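Local coordinates for protein transcription initiation factor TFIID subunit 5 (Encephalitozoon cuniculi, PDB 2J4B) that probably acts as a TFIID component in regulating RNA polymerase II transcription, this piece being its N-terminal NTD2 domain, at residues P36-I41 / K55-K60. Residues are numbered along the deposited sequence; the frame is centred on the assembly and turned at random.
Sequences PLFIHI and KEFFEK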
ATOM      1  N   PRO A  36      -2.919  -2.082  -0.725  1.00 57.40           N
ATOM      2  CA  PRO A  36      -2.256  -2.630   0.465  1.00 57.81           C
ATOM      3  C   PRO A  36      -1.198  -1.694   1.040  1.00 57.52           C
ATOM      4  O   PRO A  36      -1.088  -1.580   2.244  1.00 58.35           O
ATOM      5  CB  PRO A  36      -1.628  -3.934  -0.041  1.00 57.38           C
ATOM      6  CG  PRO A  36      -1.577  -3.796  -1.518  1.00 57.00           C
ATOM      7  CD  PRO A  36      -2.722  -2.945  -1.899  1.00 57.14           C
ATOM      8  N   LEU A  37      -0.443  -1.012   0.197  1.00 58.14           N
ATOM      9  CA  LEU A  37       0.516  -0.038   0.691  1.00 59.13           C
ATOM     10  C   LEU A  37      -0.182   1.078   1.488  1.00 59.43           C
ATOM     11  O   LEU A  37       0.285   1.480   2.557  1.00 59.79           O
ATOM     12  CB  LEU A  37       1.273   0.579  -0.476  1.00 59.79           C
ATOM     13  CG  LEU A  37       2.279   1.676  -0.117  1.00 60.50           C
ATOM     14  CD1 LEU A  37       3.175   1.309   1.102  1.00 59.89           C
ATOM     15  CD2 LEU A  37       3.124   2.000  -1.379  1.00 61.41           C
ATOM     16  N   PHE A  38      -1.291   1.566   0.937  1.00 58.59           N
ATOM     17  CA  PHE A  38      -2.131   2.591   1.554  1.00 58.17           C
ATOM     18  C   PHE A  38      -2.622   2.226   2.957  1.00 57.08           C
ATOM     19  O   PHE A  38      -2.464   2.988   3.900  1.00 55.08           O
ATOM     20  CB  PHE A  38      -3.334   2.843   0.648  1.00 57.86           C
ATOM     21  CG  PHE A  38      -4.416   3.670   1.264  1.00 57.70           C
ATOM     22  CD1 PHE A  38      -4.295   5.046   1.345  1.00 57.97           C
ATOM     23  CD2 PHE A  38      -5.590   3.078   1.702  1.00 58.16           C
ATOM     24  CE1 PHE A  38      -5.328   5.821   1.879  1.00 57.81           C
ATOM     25  CE2 PHE A  38      -6.637   3.842   2.226  1.00 57.99           C
ATOM     26  CZ  PHE A  38      -6.500   5.210   2.314  1.00 57.96           C
ATOM     27  N   ILE A  39      -3.231   1.061   3.078  1.00 57.72           N
ATOM     28  CA  ILE A  39      -3.717   0.589   4.370  1.00 57.68           C
ATOM     29  C   ILE A  39      -2.535   0.477   5.304  1.00 57.63           C
ATOM     30  O   ILE A  39      -2.591   0.907   6.452  1.00 57.19           O
ATOM     31  CB  ILE A  39      -4.418  -0.786   4.240  1.00 57.58           C
ATOM     32  CG1 ILE A  39      -5.726  -0.637   3.448  1.00 58.01           C
ATOM     33  CG2 ILE A  39      -4.698  -1.393   5.617  1.00 57.35           C
ATOM     34  CD1 ILE A  39      -6.696   0.377   4.033  1.00 57.61           C
ATOM     35  N   HIS A  40      -1.442  -0.082   4.795  1.00 57.56           N
ATOM     36  CA  HIS A  40      -0.278  -0.319   5.631  1.00 57.23           C
ATOM     37  C   HIS A  40       0.304   0.973   6.191  1.00 56.67           C
ATOM     38  O   HIS A  40       0.775   0.995   7.324  1.00 56.63           O
ATOM     39  CB  HIS A  40       0.787  -1.128   4.887  1.00 56.74           C
ATOM     40  CG  HIS A  40       0.628  -2.602   5.044  1.00 56.71           C
ATOM     41  ND1 HIS A  40       0.685  -3.227   6.269  1.00 56.82           N
ATOM     42  CD2 HIS A  40       0.402  -3.577   4.134  1.00 57.19           C
ATOM     43  CE1 HIS A  40       0.511  -4.525   6.108  1.00 57.42           C
ATOM     44  NE2 HIS A  40       0.335  -4.764   4.819  1.00 57.57           N
ATOM     45  N   ILE A  41       0.312   2.029   5.392  1.00 56.20           N
ATOM     46  CA  ILE A  41       0.725   3.353   5.888  1.00 57.33           C
ATOM     47  C   ILE A  41      -0.225   3.891   6.973  1.00 57.10           C
ATOM     48  O   ILE A  41       0.209   4.399   8.010  1.00 56.83           O
ATOM     49  CB  ILE A  41       0.838   4.365   4.719  1.00 57.80           C
ATOM     50  CG1 ILE A  41       2.012   3.949   3.805  1.00 57.25           C
ATOM     51  CG2 ILE A  41       1.011   5.780   5.242  1.00 56.62           C
ATOM     52  CD1 ILE A  41       2.037   4.673   2.474  1.00 57.38           C
ATOM     53  N   LYS A  55      -5.687   9.937   9.899  1.00 62.19           N
ATOM     54  CA  LYS A  55      -7.010  10.241   9.351  1.00 62.79           C
ATOM     55  C   LYS A  55      -6.935  11.154   8.133  1.00 62.81           C
ATOM     56  O   LYS A  55      -7.708  10.993   7.192  1.00 62.16           O
ATOM     57  CB  LYS A  55      -7.909  10.855  10.419  1.00 63.32           C
ATOM     58  CG  LYS A  55      -8.200   9.921  11.596  1.00 63.83           C
ATOM     59  CD  LYS A  55      -9.249  10.504  12.533  1.00 64.28           C
ATOM     60  CE  LYS A  55      -8.773  11.745  13.228  1.00 64.64           C
ATOM     61  NZ  LYS A  55      -9.940  12.635  13.514  1.00 65.19           N
ATOM     62  N   GLU A  56      -6.000  12.106   8.146  1.00 63.18           N
ATOM     63  CA  GLU A  56      -5.783  12.982   6.989  1.00 63.17           C
ATOM     64  C   GLU A  56      -5.301  12.202   5.757  1.00 62.88           C
ATOM     65  O   GLU A  56      -5.738  12.467   4.637  1.00 62.97           O
ATOM     66  CB  GLU A  56      -4.761  14.076   7.308  1.00 63.45           C
ATOM     67  CG  GLU A  56      -5.035  14.857   8.572  1.00 64.22           C
ATOM     68  CD  GLU A  56      -4.430  16.254   8.544  1.00 64.64           C
ATOM     69  OE1 GLU A  56      -3.680  16.561   7.578  1.00 65.09           O
ATOM     70  OE2 GLU A  56      -4.730  17.047   9.478  1.00 64.85           O
ATOM     71  N   PHE A  57      -4.370  11.276   5.965  1.00 62.08           N
ATOM     72  CA  PHE A  57      -3.793  10.502   4.871  1.00 62.42           C
ATOM     73  C   PHE A  57      -4.849   9.593   4.239  1.00 62.54           C
ATOM     74  O   PHE A  57      -4.996   9.521   3.028  1.00 61.06           O
ATOM     75  CB  PHE A  57      -2.616   9.654   5.380  1.00 61.43           C
ATOM     76  CG  PHE A  57      -2.134   8.629   4.385  1.00 61.01           C
ATOM     77  CD1 PHE A  57      -1.252   8.980   3.382  1.00 60.88           C
ATOM     78  CD2 PHE A  57      -2.578   7.322   4.448  1.00 60.78           C
ATOM     79  CE1 PHE A  57      -0.810   8.039   2.455  1.00 61.02           C
ATOM     80  CE2 PHE A  57      -2.155   6.379   3.530  1.00 61.06           C
ATOM     81  CZ  PHE A  57      -1.264   6.737   2.530  1.00 61.13           C
ATOM     82  N   PHE A  58      -5.568   8.891   5.101  1.00 63.55           N
ATOM     83  CA  PHE A  58      -6.648   8.017   4.701  1.00 63.75           C
ATOM     84  C   PHE A  58      -7.672   8.781   3.852  1.00 64.43           C
ATOM     85  O   PHE A  58      -7.966   8.411   2.715  1.00 64.67           O
ATOM     86  CB  PHE A  58      -7.310   7.454   5.960  1.00 63.60           C
ATOM     87  CG  PHE A  58      -8.289   6.360   5.692  1.00 63.59           C
ATOM     88  CD1 PHE A  58      -7.872   5.045   5.603  1.00 64.11           C
ATOM     89  CD2 PHE A  58      -9.626   6.637   5.536  1.00 63.50           C
ATOM     90  CE1 PHE A  58      -8.781   4.030   5.363  1.00 63.95           C
ATOM     91  CE2 PHE A  58     -10.530   5.634   5.292  1.00 63.73           C
ATOM     92  CZ  PHE A  58     -10.109   4.332   5.202  1.00 63.65           C
ATOM     93  N   GLU A  59      -8.206   9.858   4.403  1.00 64.81           N
ATOM     94  CA  GLU A  59      -9.223  10.643   3.718  1.00 65.39           C
ATOM     95  C   GLU A  59      -8.743  11.188   2.378  1.00 65.88           C
ATOM     96  O   GLU A  59      -9.526  11.295   1.439  1.00 65.83           O
ATOM     97  CB  GLU A  59      -9.679  11.809   4.608  1.00 65.36           C
ATOM     98  CG  GLU A  59     -10.429  11.391   5.859  1.00 65.29           C
ATOM     99  CD  GLU A  59     -11.644  10.530   5.566  1.00 65.74           C
ATOM    100  OE1 GLU A  59     -12.407  10.857   4.633  1.00 65.58           O
ATOM    101  OE2 GLU A  59     -11.837   9.521   6.281  1.00 66.48           O
ATOM    102  N   LYS A  60      -7.466  11.540   2.293  1.00 67.09           N
ATOM    103  CA  LYS A  60      -6.932  12.179   1.102  1.00 67.98           C
ATOM    104  C   LYS A  60      -6.865  11.210  -0.067  1.00 69.18           C
ATOM    105  O   LYS A  60      -7.329  11.525  -1.156  1.00 69.36           O
ATOM    106  CB  LYS A  60      -5.548  12.761   1.383  1.00 68.35           C
ATOM    107  CG  LYS A  60      -4.912  13.451   0.179  1.00 68.80           C
ATOM    108  CD  LYS A  60      -3.583  14.111   0.521  1.00 69.17           C
ATOM    109  CE  LYS A  60      -3.773  15.407   1.277  1.00 70.08           C
ATOM    110  NZ  LYS A  60      -4.027  15.178   2.732  1.00 70.63           N
TER
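F38 reaches across from its helix to pack against both F57 and F58 of the partner helix; the segment axes approach to 10.2 Å, a separation that a long aromatic side chain can span. Its CG, anti to the backbone N (chi1 169°), heads out toward the partner helix. The F38 and F57 side chains slide past each other in opposite directions, their ring planes 30° apart and the rings barely overlapping, with centroids 5.2 Å apart. The F38 ring meets F58 obliquely, CZ lying 3.6 Å from F58 CD1, while the backbone O of F58 lies at the ring's edge, 3.5 Å from F38 CZ, where the slightly positive ring hydrogens suit a carbonyl. I39 adds a lighter touch: its CB points away, yet its chain carries CD1 back to the edge of the F58 ring. I41 sets CG2 over a face of F57, 3.8 Å from the ring centroid and 17° off the normal, a CH-pi contact made by the methyl that branches from CB. Y12 of helix 8-21 meets F38, I41 and F57, and I72 of helix 69-75 touches F38 and F58. Helices 34-47 and 51-61 thus form a nearly antiparallel helical hairpin with a buried aromatic cluster, inside the largely helical TAF5 NTD2 domain.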